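Local coordinates for protein DNA methyltransferase (Nicotiana tabacum, PDB 4ONQ) that probably transfers methyl groups from S-adenosyl-L-methionine to carbon 5 of cytosines in DNA, this chain being its DRM-type catalytic domain, at residues 18-23 with 70-75; 215-220 with 248-253. The protein carries 5 engineered substitutions. All coordinates share one frame; numbering follows the deposited sequence.

Contact 1 (18-23 with 70-75); sequences PTEPLP and SKYFCA
Ser70 O is taken by two backbone amides, Phe73 N at 2.8 Å and, weakly, Cys74 N, in a turn that carries Phe73, whose ring meets Pro18 across the contact. This double grip holds the 3-10 turn between strands 66-69 and 79-84, against which the N-terminal loop lies. Pro18 CD approaches Phe73 CE1 to 3.5 Å, the two side chains crossing at about a right angle. Thr19 comes in across Tyr72, its methyl CG2 reaching 3.4 Å from Tyr72 O. With OG1 anti to the backbone N (chi1 161°), CG2 falls between N and the carbonyl carbon and faces the turn. Farther along, Glu20 bends at chi2 (-99°) and brings OE2 near the plane of the Tyr72 ring, 4.0 Å from CE1 at its edge. The carboxylate is turned 66° from that ring, while Lys71 CG sits over the centre of one ring face. Replacing Tyr72 with an alanine is likely to leave the Glu20 carboxylate without its edge partner and Lys71 CG without its ring face, opening a gap beside the loop. With no hydrogen bond between the segments, the evidence points to adhesion by van der Waals packing, perhaps helped by weak attraction between carboxylate and ring edge.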
ATOM      1  N   PRO A  18      -3.016  12.688  -9.184  1.00 67.82           N
ATOM      2  CA  PRO A  18      -3.734  13.942  -8.936  1.00 69.12           C
ATOM      3  C   PRO A  18      -2.853  15.186  -8.934  1.00 78.80           C
ATOM      4  O   PRO A  18      -3.306  16.271  -9.295  1.00 82.98           O
ATOM      5  CB  PRO A  18      -4.323  13.726  -7.537  1.00 56.78           C
ATOM      6  CG  PRO A  18      -3.412  12.768  -6.897  1.00 60.75           C
ATOM      7  CD  PRO A  18      -3.025  11.823  -7.994  1.00 63.08           C
ATOM      8  N   THR A  19      -1.598  15.047  -8.582  1.00 71.40           N
ATOM      9  CA  THR A  19      -0.722  16.171  -8.380  1.00 71.10           C
ATOM     10  C   THR A  19       0.036  16.651  -9.612  1.00 80.66           C
ATOM     11  O   THR A  19       0.796  17.573  -9.555  1.00 81.94           O
ATOM     12  CB  THR A  19       0.325  15.733  -7.387  1.00 75.53           C
ATOM     13  OG1 THR A  19       1.439  16.602  -7.481  1.00 86.23           O
ATOM     14  CG2 THR A  19       0.759  14.366  -7.758  1.00 63.79           C
ATOM     15  N   GLU A  20      -0.140  15.982 -10.719  1.00 85.61           N
ATOM     16  CA  GLU A  20       0.571  16.394 -11.877  1.00 81.71           C
ATOM     17  C   GLU A  20      -0.354  16.404 -13.028  1.00 92.03           C
ATOM     18  O   GLU A  20      -1.455  15.911 -12.945  1.00 96.78           O
ATOM     19  CB  GLU A  20       1.675  15.422 -12.181  1.00 84.02           C
ATOM     20  CG  GLU A  20       2.539  15.176 -11.037  1.00 86.36           C
ATOM     21  CD  GLU A  20       3.780  15.955 -11.087  1.00 91.61           C
ATOM     22  OE1 GLU A  20       4.233  16.236 -12.198  1.00 96.33           O
ATOM     23  OE2 GLU A  20       4.310  16.280 -10.020  1.00 86.33           O
ATOM     24  N   PRO A  21       0.111  16.963 -14.129  1.00 92.45           N
ATOM     25  CA  PRO A  21      -0.718  17.041 -15.319  1.00 87.58           C
ATOM     26  C   PRO A  21      -0.887  15.688 -15.911  1.00 87.03           C
ATOM     27  O   PRO A  21       0.066  14.947 -15.962  1.00 90.40           O
ATOM     28  CB  PRO A  21       0.153  17.847 -16.251  1.00 72.02           C
ATOM     29  CG  PRO A  21       1.509  17.425 -15.890  1.00 69.65           C
ATOM     30  CD  PRO A  21       1.453  17.481 -14.408  1.00 78.26           C
ATOM     31  N   LEU A  22      -2.077  15.401 -16.393  1.00 85.78           N
ATOM     32  CA  LEU A  22      -2.440  14.104 -16.928  1.00 83.65           C
ATOM     33  C   LEU A  22      -1.492  13.775 -18.060  1.00 81.33           C
ATOM     34  O   LEU A  22      -1.068  14.669 -18.789  1.00 83.60           O
ATOM     35  CB  LEU A  22      -3.888  14.098 -17.423  1.00 88.02           C
ATOM     36  CG  LEU A  22      -4.938  13.914 -16.327  1.00 87.15           C
ATOM     37  CD1 LEU A  22      -6.236  13.390 -16.914  1.00 93.61           C
ATOM     38  CD2 LEU A  22      -4.414  12.981 -15.246  1.00 85.99           C
ATOM     39  N   PRO A  23      -1.126  12.516 -18.232  1.00 82.88           N
ATOM     40  CA  PRO A  23      -0.249  12.308 -19.360  1.00 87.59           C
ATOM     41  C   PRO A  23      -1.026  12.545 -20.627  1.00 94.59           C
ATOM     42  O   PRO A  23      -2.211  12.812 -20.574  1.00 95.71           O
ATOM     43  CB  PRO A  23       0.136  10.841 -19.232  1.00 82.80           C
ATOM     44  CG  PRO A  23      -0.862  10.234 -18.438  1.00 76.23           C
ATOM     45  CD  PRO A  23      -1.434  11.265 -17.545  1.00 69.02           C
ATOM     46  N   SER A  70       4.322   5.892  -5.236  1.00 42.33           N
ATOM     47  CA  SER A  70       3.479   6.522  -4.226  1.00 38.36           C
ATOM     48  C   SER A  70       4.037   7.857  -3.759  1.00 38.66           C
ATOM     49  O   SER A  70       3.430   8.527  -2.925  1.00 44.90           O
ATOM     50  CB  SER A  70       3.259   5.589  -3.037  1.00 37.16           C
ATOM     51  OG  SER A  70       2.419   4.514  -3.400  1.00 43.81           O
ATOM     52  N   LYS A  71       5.120   8.279  -4.349  1.00 39.68           N
ATOM     53  CA  LYS A  71       5.695   9.532  -4.001  1.00 40.18           C
ATOM     54  C   LYS A  71       4.859  10.644  -4.505  1.00 45.83           C
ATOM     55  O   LYS A  71       5.002  11.761  -4.118  1.00 42.84           O
ATOM     56  CB  LYS A  71       7.059   9.637  -4.600  1.00 46.67           C
ATOM     57  CG  LYS A  71       7.098  10.090  -6.004  1.00 50.49           C
ATOM     58  CD  LYS A  71       8.483   9.987  -6.520  1.00 44.15           C
ATOM     59  CE  LYS A  71       8.684  10.616  -7.849  1.00 48.96           C
ATOM     60  NZ  LYS A  71      10.060  10.425  -8.299  1.00 54.98           N
ATOM     61  N   TYR A  72       3.948  10.311  -5.374  1.00 45.24           N
ATOM     62  CA  TYR A  72       2.971  11.267  -5.874  1.00 42.08           C
ATOM     63  C   TYR A  72       1.741  11.330  -4.977  1.00 46.80           C
ATOM     64  O   TYR A  72       0.788  12.050  -5.266  1.00 51.36           O
ATOM     65  CB  TYR A  72       2.578  10.913  -7.307  1.00 44.11           C
ATOM     66  CG  TYR A  72       3.732  11.038  -8.272  1.00 44.70           C
ATOM     67  CD1 TYR A  72       4.257  12.280  -8.590  1.00 46.09           C
ATOM     68  CD2 TYR A  72       4.303   9.916  -8.859  1.00 44.86           C
ATOM     69  CE1 TYR A  72       5.315  12.405  -9.466  1.00 47.62           C
ATOM     70  CE2 TYR A  72       5.363  10.030  -9.733  1.00 46.42           C
ATOM     71  CZ  TYR A  72       5.862  11.278 -10.034  1.00 47.80           C
ATOM     72  OH  TYR A  72       6.915  11.406 -10.907  1.00 49.58           O
ATOM     73  N   PHE A  73       1.771  10.581  -3.878  1.00 45.10           N
ATOM     74  CA  PHE A  73       0.635  10.538  -2.968  1.00 41.65           C
ATOM     75  C   PHE A  73       1.020  10.815  -1.520  1.00 48.37           C
ATOM     76  O   PHE A  73       0.158  11.110  -0.689  1.00 57.53           O
ATOM     77  CB  PHE A  73      -0.094   9.202  -3.090  1.00 40.02           C
ATOM     78  CG  PHE A  73      -0.706   8.973  -4.442  1.00 46.59           C
ATOM     79  CD1 PHE A  73      -2.032   9.292  -4.678  1.00 48.31           C
ATOM     80  CD2 PHE A  73       0.048   8.455  -5.483  1.00 44.96           C
ATOM     81  CE1 PHE A  73      -2.598   9.086  -5.919  1.00 47.51           C
ATOM     82  CE2 PHE A  73      -0.511   8.253  -6.726  1.00 42.48           C
ATOM     83  CZ  PHE A  73      -1.837   8.567  -6.942  1.00 45.04           C
ATOM     84  N   CYS A  74       2.312  10.733  -1.227  1.00 39.96           N
ATOM     85  CA  CYS A  74       2.803  10.943   0.130  1.00 45.41           C
ATOM     86  C   CYS A  74       4.285  11.257   0.089  1.00 38.02           C
ATOM     87  O   CYS A  74       4.866  11.382  -0.986  1.00 46.20           O
ATOM     88  CB  CYS A  74       2.561   9.710   0.999  1.00 36.51           C
ATOM     89  SG  CYS A  74       3.461   8.246   0.443  1.00 38.84           S
ATOM     90  N   ALA A  75       4.893  11.380   1.263  1.00 38.11           N
ATOM     91  CA  ALA A  75       6.287  11.787   1.356  1.00 38.38           C
ATOM     92  C   ALA A  75       7.265  10.612   1.293  1.00 38.25           C
ATOM     93  O   ALA A  75       8.455  10.780   1.542  1.00 38.84           O
ATOM     94  CB  ALA A  75       6.509  12.599   2.613  1.00 40.97           C
TER

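Contact 2 (215-220 with 248-253); sequences TVAYHL and YRLGIP
In the Rossmann-like fold of class I methyltransferases, helix 242-249 belongs to the beta-alpha-beta crossover from strand 231-236 to strand 254-260, and contact 2 sets its C-terminal end against helix 213-220, which precedes that crossover. The backbones come nearest at Ala217 and Leu250, whose CA atoms are 6.7 Å apart. That closeness goes with a small residue on one side: Ala217 presents a bare methyl, and its CB meets Leu250 CG at 4.0 Å. Leu250 gives the largest share, 66 of the 159 Å² buried, to the 215-220 segment. Its CG stands anti to the carbonyl carbon (chi1 -78°), which sends the fork at the end of the side chain toward the 215-220 backbone. Both branches reach Ala217 O, CD1 at 3.5 Å and CD2 at 3.6 Å. CD1 also lies against the next turn of that helix, 3.8 Å from Leu220 CB, so a single leucine spans Ala217 and Leu220, three residues apart.

The chain leaves helix 242-249 through a Schellman motif. Gly251 has positive phi (79°), and two bonds return to the last turn, one of them from Gly251 N to Tyr248 O at 3.0 Å. The turn brings Ile252 against helix 213-220, just before Pro253 joins Ile231 by backbone bonding. Packing continues onto helix 242-249, where Ala217 touches Ala246, and Leu220 and Ile252 both rest on Leu247. All four residues that touch across the segments are buried and no hydrogen bond joins them, consistent with hydrophobic packing. The Leu220 side chain is about 10 Å from bound sinefungin, so Leu220 does not touch the ligand. Ile252 CD1 lies 3.9 Å from Leu220 O.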
ATOM      1  N   THR A 215      -2.814   6.040  -2.528  1.00 31.91           N
ATOM      2  CA  THR A 215      -2.622   5.555  -3.893  1.00 45.48           C
ATOM      3  C   THR A 215      -3.765   4.618  -4.300  1.00 36.77           C
ATOM      4  O   THR A 215      -4.482   4.832  -5.303  1.00 43.51           O
ATOM      5  CB  THR A 215      -1.266   4.788  -4.005  1.00 39.59           C
ATOM      6  OG1 THR A 215      -0.213   5.581  -3.445  1.00 33.90           O
ATOM      7  CG2 THR A 215      -0.925   4.461  -5.449  1.00 35.18           C
ATOM      8  N   VAL A 216      -3.934   3.575  -3.497  1.00 31.91           N
ATOM      9  CA  VAL A 216      -4.980   2.595  -3.723  1.00 42.08           C
ATOM     10  C   VAL A 216      -6.356   3.256  -3.768  1.00 40.29           C
ATOM     11  O   VAL A 216      -7.180   2.928  -4.618  1.00 47.76           O
ATOM     12  CB  VAL A 216      -4.963   1.517  -2.638  1.00 47.40           C
ATOM     13  CG1 VAL A 216      -6.137   0.566  -2.818  1.00 46.52           C
ATOM     14  CG2 VAL A 216      -3.643   0.766  -2.670  1.00 38.85           C
ATOM     15  N   ALA A 217      -6.594   4.201  -2.865  1.00 33.62           N
ATOM     16  CA  ALA A 217      -7.886   4.875  -2.808  1.00 37.16           C
ATOM     17  C   ALA A 217      -8.104   5.695  -4.066  1.00 40.85           C
ATOM     18  O   ALA A 217      -9.224   5.779  -4.571  1.00 44.70           O
ATOM     19  CB  ALA A 217      -7.983   5.757  -1.582  1.00 36.24           C
ATOM     20  N   TYR A 218      -7.032   6.304  -4.565  1.00 40.13           N
ATOM     21  CA  TYR A 218      -7.117   7.034  -5.823  1.00 45.87           C
ATOM     22  C   TYR A 218      -7.583   6.105  -6.932  1.00 46.15           C
ATOM     23  O   TYR A 218      -8.410   6.489  -7.758  1.00 45.72           O
ATOM     24  CB  TYR A 218      -5.780   7.669  -6.194  1.00 49.23           C
ATOM     25  CG  TYR A 218      -5.810   8.472  -7.479  1.00 57.93           C
ATOM     26  CD1 TYR A 218      -6.467   9.698  -7.545  1.00 55.15           C
ATOM     27  CD2 TYR A 218      -5.168   8.012  -8.621  1.00 57.48           C
ATOM     28  CE1 TYR A 218      -6.485  10.438  -8.715  1.00 51.06           C
ATOM     29  CE2 TYR A 218      -5.184   8.744  -9.793  1.00 53.66           C
ATOM     30  CZ  TYR A 218      -5.842   9.954  -9.836  1.00 61.19           C
ATOM     31  OH  TYR A 218      -5.854  10.677 -11.008  1.00 74.73           O
ATOM     32  N   HIS A 219      -7.070   4.876  -6.954  1.00 37.07           N
ATOM     33  CA  HIS A 219      -7.559   3.935  -7.969  1.00 40.14           C
ATOM     34  C   HIS A 219      -8.997   3.433  -7.741  1.00 43.71           C
ATOM     35  O   HIS A 219      -9.773   3.312  -8.689  1.00 43.32           O
ATOM     36  CB  HIS A 219      -6.591   2.769  -8.156  1.00 47.71           C
ATOM     37  CG  HIS A 219      -5.211   3.199  -8.542  1.00 48.88           C
ATOM     38  ND1 HIS A 219      -4.093   2.437  -8.282  1.00 50.74           N
ATOM     39  CD2 HIS A 219      -4.768   4.322  -9.155  1.00 42.72           C
ATOM     40  CE1 HIS A 219      -3.021   3.070  -8.723  1.00 50.01           C
ATOM     41  NE2 HIS A 219      -3.402   4.215  -9.258  1.00 41.03           N
ATOM     42  N   LEU A 220      -9.354   3.154  -6.489  1.00 45.03           N
ATOM     43  CA  LEU A 220     -10.663   2.582  -6.176  1.00 40.86           C
ATOM     44  C   LEU A 220     -11.781   3.619  -6.160  1.00 44.32           C
ATOM     45  O   LEU A 220     -12.952   3.263  -6.068  1.00 47.98           O
ATOM     46  CB  LEU A 220     -10.631   1.865  -4.822  1.00 35.06           C
ATOM     47  CG  LEU A 220      -9.681   0.677  -4.663  1.00 36.65           C
ATOM     48  CD1 LEU A 220      -9.748   0.092  -3.247  1.00 35.87           C
ATOM     49  CD2 LEU A 220      -9.993  -0.391  -5.691  1.00 34.95           C
ATOM     50  N   TYR A 248     -13.061   2.679   2.882  1.00 42.35           N
ATOM     51  CA  TYR A 248     -13.710   3.391   3.975  1.00 34.00           C
ATOM     52  C   TYR A 248     -13.469   4.892   3.891  1.00 35.87           C
ATOM     53  O   TYR A 248     -14.382   5.690   4.096  1.00 41.97           O
ATOM     54  CB  TYR A 248     -13.245   2.850   5.320  1.00 33.36           C
ATOM     55  CG  TYR A 248     -13.686   3.681   6.502  1.00 40.50           C
ATOM     56  CD1 TYR A 248     -14.983   3.599   6.988  1.00 40.97           C
ATOM     57  CD2 TYR A 248     -12.799   4.544   7.136  1.00 37.78           C
ATOM     58  CE1 TYR A 248     -15.388   4.353   8.075  1.00 43.31           C
ATOM     59  CE2 TYR A 248     -13.191   5.299   8.224  1.00 37.15           C
ATOM     60  CZ  TYR A 248     -14.487   5.196   8.692  1.00 47.37           C
ATOM     61  OH  TYR A 248     -14.885   5.950   9.773  1.00 55.37           O
ATOM     62  N   ARG A 249     -12.242   5.284   3.577  1.00 40.25           N
ATOM     63  CA  ARG A 249     -11.917   6.703   3.507  1.00 39.80           C
ATOM     64  C   ARG A 249     -12.573   7.343   2.292  1.00 37.29           C
ATOM     65  O   ARG A 249     -12.792   8.554   2.255  1.00 42.80           O
ATOM     66  CB  ARG A 249     -10.404   6.908   3.489  1.00 33.30           C
ATOM     67  CG  ARG A 249      -9.737   6.467   4.779  1.00 32.39           C
ATOM     68  CD  ARG A 249      -8.269   6.812   4.803  1.00 31.66           C
ATOM     69  NE  ARG A 249      -8.045   8.254   4.701  1.00 33.77           N
ATOM     70  CZ  ARG A 249      -6.863   8.801   4.439  1.00 40.43           C
ATOM     71  NH1 ARG A 249      -5.798   8.026   4.248  1.00 31.13           N
ATOM     72  NH2 ARG A 249      -6.752  10.119   4.361  1.00 39.90           N
ATOM     73  N   LEU A 250     -12.894   6.508   1.308  1.00 38.65           N
ATOM     74  CA  LEU A 250     -13.559   6.949   0.092  1.00 40.98           C
ATOM     75  C   LEU A 250     -15.043   7.168   0.351  1.00 44.84           C
ATOM     76  O   LEU A 250     -15.749   7.752  -0.469  1.00 47.28           O
ATOM     77  CB  LEU A 250     -13.376   5.913  -1.017  1.00 43.47           C
ATOM     78  CG  LEU A 250     -12.027   5.903  -1.734  1.00 40.74           C
ATOM     79  CD1 LEU A 250     -11.894   4.688  -2.638  1.00 44.05           C
ATOM     80  CD2 LEU A 250     -11.867   7.170  -2.530  1.00 42.64           C
ATOM     81  N   GLY A 251     -15.515   6.696   1.499  1.00 43.41           N
ATOM     82  CA  GLY A 251     -16.919   6.822   1.833  1.00 43.60           C
ATOM     83  C   GLY A 251     -17.756   5.779   1.116  1.00 43.18           C
ATOM     84  O   GLY A 251     -18.970   5.917   0.998  1.00 48.18           O
ATOM     85  N   ILE A 252     -17.095   4.735   0.630  1.00 42.05           N
ATOM     86  CA  ILE A 252     -17.788   3.618   0.012  1.00 47.63           C
ATOM     87  C   ILE A 252     -18.226   2.632   1.087  1.00 51.37           C
ATOM     88  O   ILE A 252     -17.396   2.079   1.799  1.00 43.23           O
ATOM     89  CB  ILE A 252     -16.890   2.899  -1.000  1.00 38.47           C
ATOM     90  CG1 ILE A 252     -16.416   3.887  -2.074  1.00 45.69           C
ATOM     91  CG2 ILE A 252     -17.630   1.732  -1.616  1.00 38.36           C
ATOM     92  CD1 ILE A 252     -15.423   3.298  -3.067  1.00 38.85           C
ATOM     93  N   PRO A 253     -19.506   2.415   1.226  1.00 48.27           N
ATOM     94  CA  PRO A 253     -19.970   1.571   2.301  1.00 39.49           C
ATOM     95  C   PRO A 253     -19.543   0.145   2.090  1.00 50.87           C
ATOM     96  O   PRO A 253     -19.512  -0.326   0.990  1.00 53.50           O
ATOM     97  CB  PRO A 253     -21.482   1.717   2.246  1.00 41.24           C
ATOM     98  CG  PRO A 253     -21.759   2.678   1.198  1.00 42.15           C
ATOM     99  CD  PRO A 253     -20.590   2.786   0.325  1.00 41.09           C
TER

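In the fold
Contact 1 closes before contact 2 opens, so the two lie in series along the chain, their centres 16 Å apart. Helix 213-220, one half of contact 2, also packs against contact 1. The bridge is direct, with a probable hydrogen bond between Ser70 OG and Thr215 OG1 at 2.8 Å and packing of Phe73 CE1 on Tyr218 CB at 3.5 Å. The helix thereby ties the turn between strands 66-69 and 79-84 to the 231-260 crossover. Strands 39-45, 66-69 and 79-84 precede strand 231-236 by a long way in sequence yet lie in the same mixed sheet, consistent with the rearranged motif order for which this family is named.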